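ZYG-9 (Caenorhabditis elegans, PDB 2OF3) organizes microtubules and spindle poles during mitosis and meiosis in one-cell embryos, as a TOG-domain protein of the XMAP215/Dis1 family. Local coordinates at residues A[12-17]-A[85-90]. Sequence-based numbering, arbitrary orientation.
Sequences KQRIKE and SDLLLK
Arg14 and Asp86 form a buried bidentate salt bridge, a worked example of how one ion pair can join two helices whose backbones stay well apart. The guanidinium meets the carboxylate side-on: NE of Arg14 gives its hydrogen to OD2 of Asp86 at 2.8 Å, almost straight at 170°, while NH2 of Arg14 reaches OD1 of Asp86, also at 2.8 Å. Both oxygens accept through their syn lone pairs, and the two planes lie only 13° apart, so the paired bonds fix the rotation of both groups. Asp86 holds its CG between its own backbone N and carbonyl carbon (chi1 62°), which carries the carboxylate out to the arginine. NH2 also makes a weak hydrogen bond to the carbonyl oxygen of Ser83, the last residue of helix 78-83. The pair ties helix 10-19, near the start of the chain, to helix 85-95 within the all-helical TOG domain, an elongated array of HEAT-like helical repeats. Leu87 completes the setting: its CD1 sits over the centre of one guanidinium face, 3.5 Å from CZ of Arg14, while its CD2 packs 3.7 Å from the arginine CD. A bend at chi3 of Arg14 lets the aliphatic part and the flat head share this one leucine. A leucine in place of Arg14 would probably leave the buried carboxylate of Asp86 without its countercharge and free to turn. Beyond the arginine, Leu87 packs against Leu39, Leu42 and Leu43 of helix 33-44, and Gln46 and Asn84 touch the Arg14 side chain from neighbouring loops.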
ATOM      1  N   LYS A  12       1.274  19.387   8.752  1.00 23.35           N
ATOM      2  CA  LYS A  12      -0.084  19.838   9.107  1.00 25.09           C
ATOM      3  C   LYS A  12      -0.641  20.880   8.117  1.00 22.83           C
ATOM      4  O   LYS A  12      -1.835  20.828   7.798  1.00 21.61           O
ATOM      5  CB  LYS A  12      -0.159  20.467  10.506  1.00 25.98           C
ATOM      6  CG  LYS A  12       0.123  19.549  11.678  1.00 30.85           C
ATOM      7  CD  LYS A  12       0.147  20.426  13.023  1.00 31.71           C
ATOM      8  CE  LYS A  12       0.556  19.549  14.260  1.00 37.24           C
ATOM      9  NZ  LYS A  12       1.974  18.955  14.191  1.00 40.88           N
ATOM     10  N   GLN A  13       0.200  21.831   7.690  1.00 21.42           N
ATOM     11  CA  GLN A  13      -0.142  22.836   6.701  1.00 21.05           C
ATOM     12  C   GLN A  13      -0.443  22.190   5.325  1.00 19.38           C
ATOM     13  O   GLN A  13      -1.386  22.589   4.675  1.00 19.43           O
ATOM     14  CB  GLN A  13       0.968  23.914   6.587  1.00 20.75           C
ATOM     15  CG  GLN A  13       0.658  25.106   5.557  1.00 22.65           C
ATOM     16  CD  GLN A  13      -0.558  25.958   5.997  1.00 27.10           C
ATOM     17  OE1 GLN A  13      -0.875  26.000   7.185  1.00 27.57           O
ATOM     18  NE2 GLN A  13      -1.277  26.571   5.034  1.00 26.21           N
ATOM     19  N   ARG A  14       0.312  21.174   4.915  1.00 19.43           N
ATOM     20  CA  ARG A  14       0.064  20.472   3.640  1.00 19.18           C
ATOM     21  C   ARG A  14      -1.238  19.707   3.668  1.00 19.62           C
ATOM     22  O   ARG A  14      -1.983  19.787   2.667  1.00 19.76           O
ATOM     23  CB  ARG A  14       1.218  19.562   3.215  1.00 18.20           C
ATOM     24  CG  ARG A  14       2.503  20.335   2.976  1.00 16.47           C
ATOM     25  CD  ARG A  14       3.577  19.377   2.354  1.00 15.52           C
ATOM     26  NE  ARG A  14       4.077  18.393   3.338  1.00 16.00           N
ATOM     27  CZ  ARG A  14       5.056  18.622   4.191  1.00 14.88           C
ATOM     28  NH1 ARG A  14       5.647  19.822   4.267  1.00 15.61           N
ATOM     29  NH2 ARG A  14       5.413  17.669   5.021  1.00 15.87           N
ATOM     30  N   ILE A  15      -1.529  18.999   4.772  1.00 18.71           N
ATOM     31  CA  ILE A  15      -2.794  18.277   4.928  1.00 20.75           C
ATOM     32  C   ILE A  15      -3.979  19.252   4.895  1.00 21.26           C
ATOM     33  O   ILE A  15      -4.973  19.030   4.206  1.00 21.51           O
ATOM     34  CB  ILE A  15      -2.891  17.471   6.238  1.00 21.13           C
ATOM     35  CG1 ILE A  15      -1.793  16.398   6.332  1.00 26.60           C
ATOM     36  CG2 ILE A  15      -4.228  16.770   6.337  1.00 22.12           C
ATOM     37  CD1 ILE A  15      -1.618  15.569   5.082  1.00 31.93           C
ATOM     38  N   LYS A  16      -3.872  20.336   5.632  1.00 21.40           N
ATOM     39  CA  LYS A  16      -4.922  21.342   5.625  1.00 22.31           C
ATOM     40  C   LYS A  16      -5.146  21.976   4.240  1.00 22.16           C
ATOM     41  O   LYS A  16      -6.294  22.111   3.830  1.00 21.57           O
ATOM     42  CB  LYS A  16      -4.574  22.410   6.652  1.00 22.82           C
ATOM     43  CG  LYS A  16      -5.397  23.638   6.486  1.00 27.99           C
ATOM     44  CD  LYS A  16      -5.003  24.641   7.513  1.00 35.31           C
ATOM     45  CE  LYS A  16      -4.081  25.655   6.897  1.00 41.77           C
ATOM     46  NZ  LYS A  16      -3.614  26.559   8.017  1.00 50.14           N
ATOM     47  N   GLU A  17      -4.078  22.348   3.518  1.00 20.76           N
ATOM     48  CA  GLU A  17      -4.204  22.928   2.173  1.00 20.78           C
ATOM     49  C   GLU A  17      -4.863  21.961   1.214  1.00 20.02           C
ATOM     50  O   GLU A  17      -5.668  22.385   0.416  1.00 20.17           O
ATOM     51  CB  GLU A  17      -2.845  23.401   1.654  1.00 20.35           C
ATOM     52  CG  GLU A  17      -2.356  24.629   2.409  1.00 21.06           C
ATOM     53  CD  GLU A  17      -1.065  25.272   1.866  1.00 24.62           C
ATOM     54  OE1 GLU A  17      -0.447  24.741   0.894  1.00 27.97           O
ATOM     55  OE2 GLU A  17      -0.663  26.325   2.469  1.00 27.73           O
ATOM     56  N   SER A  85       7.323  12.775   5.637  1.00 17.29           N
ATOM     57  CA  SER A  85       6.924  11.431   5.225  1.00 18.42           C
ATOM     58  C   SER A  85       5.947  11.462   4.074  1.00 18.45           C
ATOM     59  O   SER A  85       6.073  10.663   3.120  1.00 18.99           O
ATOM     60  CB  SER A  85       6.307  10.635   6.371  1.00 17.56           C
ATOM     61  OG  SER A  85       5.008  11.143   6.775  1.00 20.58           O
ATOM     62  N   ASP A  86       4.988  12.372   4.125  1.00 18.40           N
ATOM     63  CA  ASP A  86       3.998  12.470   3.065  1.00 18.10           C
ATOM     64  C   ASP A  86       4.647  12.788   1.706  1.00 18.25           C
ATOM     65  O   ASP A  86       4.265  12.217   0.692  1.00 19.35           O
ATOM     66  CB  ASP A  86       2.894  13.486   3.463  1.00 18.97           C
ATOM     67  CG  ASP A  86       3.427  14.921   3.678  1.00 19.05           C
ATOM     68  OD1 ASP A  86       4.405  15.090   4.460  1.00 20.17           O
ATOM     69  OD2 ASP A  86       2.863  15.914   3.083  1.00 19.75           O
ATOM     70  N   LEU A  87       5.641  13.654   1.679  1.00 16.70           N
ATOM     71  CA  LEU A  87       6.275  14.074   0.409  1.00 17.86           C
ATOM     72  C   LEU A  87       7.237  13.035  -0.071  1.00 17.13           C
ATOM     73  O   LEU A  87       7.369  12.828  -1.279  1.00 18.44           O
ATOM     74  CB  LEU A  87       7.015  15.410   0.595  1.00 17.69           C
ATOM     75  CG  LEU A  87       6.131  16.587   1.096  1.00 18.73           C
ATOM     76  CD1 LEU A  87       7.000  17.860   1.392  1.00 15.04           C
ATOM     77  CD2 LEU A  87       5.050  16.909   0.061  1.00 14.62           C
ATOM     78  N   LEU A  88       7.914  12.371   0.866  1.00 17.53           N
ATOM     79  CA  LEU A  88       8.866  11.308   0.490  1.00 18.11           C
ATOM     80  C   LEU A  88       8.146  10.124  -0.058  1.00 18.52           C
ATOM     81  O   LEU A  88       8.571   9.582  -1.080  1.00 19.39           O
ATOM     82  CB  LEU A  88       9.749  10.924   1.674  1.00 17.36           C
ATOM     83  CG  LEU A  88      10.714  12.023   2.133  1.00 20.31           C
ATOM     84  CD1 LEU A  88      11.449  11.527   3.369  1.00 20.50           C
ATOM     85  CD2 LEU A  88      11.683  12.542   1.016  1.00 21.52           C
ATOM     86  N   LEU A  89       7.018   9.740   0.544  1.00 18.58           N
ATOM     87  CA  LEU A  89       6.238   8.634   0.022  1.00 19.02           C
ATOM     88  C   LEU A  89       5.662   8.965  -1.342  1.00 18.69           C
ATOM     89  O   LEU A  89       5.653   8.098  -2.224  1.00 18.59           O
ATOM     90  CB  LEU A  89       5.161   8.172   1.035  1.00 20.22           C
ATOM     91  CG  LEU A  89       5.749   7.562   2.336  1.00 20.29           C
ATOM     92  CD1 LEU A  89       4.589   7.400   3.325  1.00 17.63           C
ATOM     93  CD2 LEU A  89       6.413   6.193   2.098  1.00 18.72           C
ATOM     94  N   LYS A  90       5.262  10.205  -1.578  1.00 18.34           N
ATOM     95  CA  LYS A  90       4.799  10.603  -2.930  1.00 18.27           C
ATOM     96  C   LYS A  90       5.901  10.479  -4.016  1.00 18.90           C
ATOM     97  O   LYS A  90       5.661   9.993  -5.152  1.00 18.55           O
ATOM     98  CB  LYS A  90       4.242  12.023  -2.901  1.00 16.96           C
ATOM     99  CG  LYS A  90       2.852  12.126  -2.252  1.00 17.12           C
ATOM    100  CD  LYS A  90       2.447  13.589  -2.181  1.00 21.45           C
ATOM    101  CE  LYS A  90       0.985  13.735  -1.945  1.00 20.89           C
ATOM    102  NZ  LYS A  90       0.645  13.215  -0.566  1.00 27.82           N
TER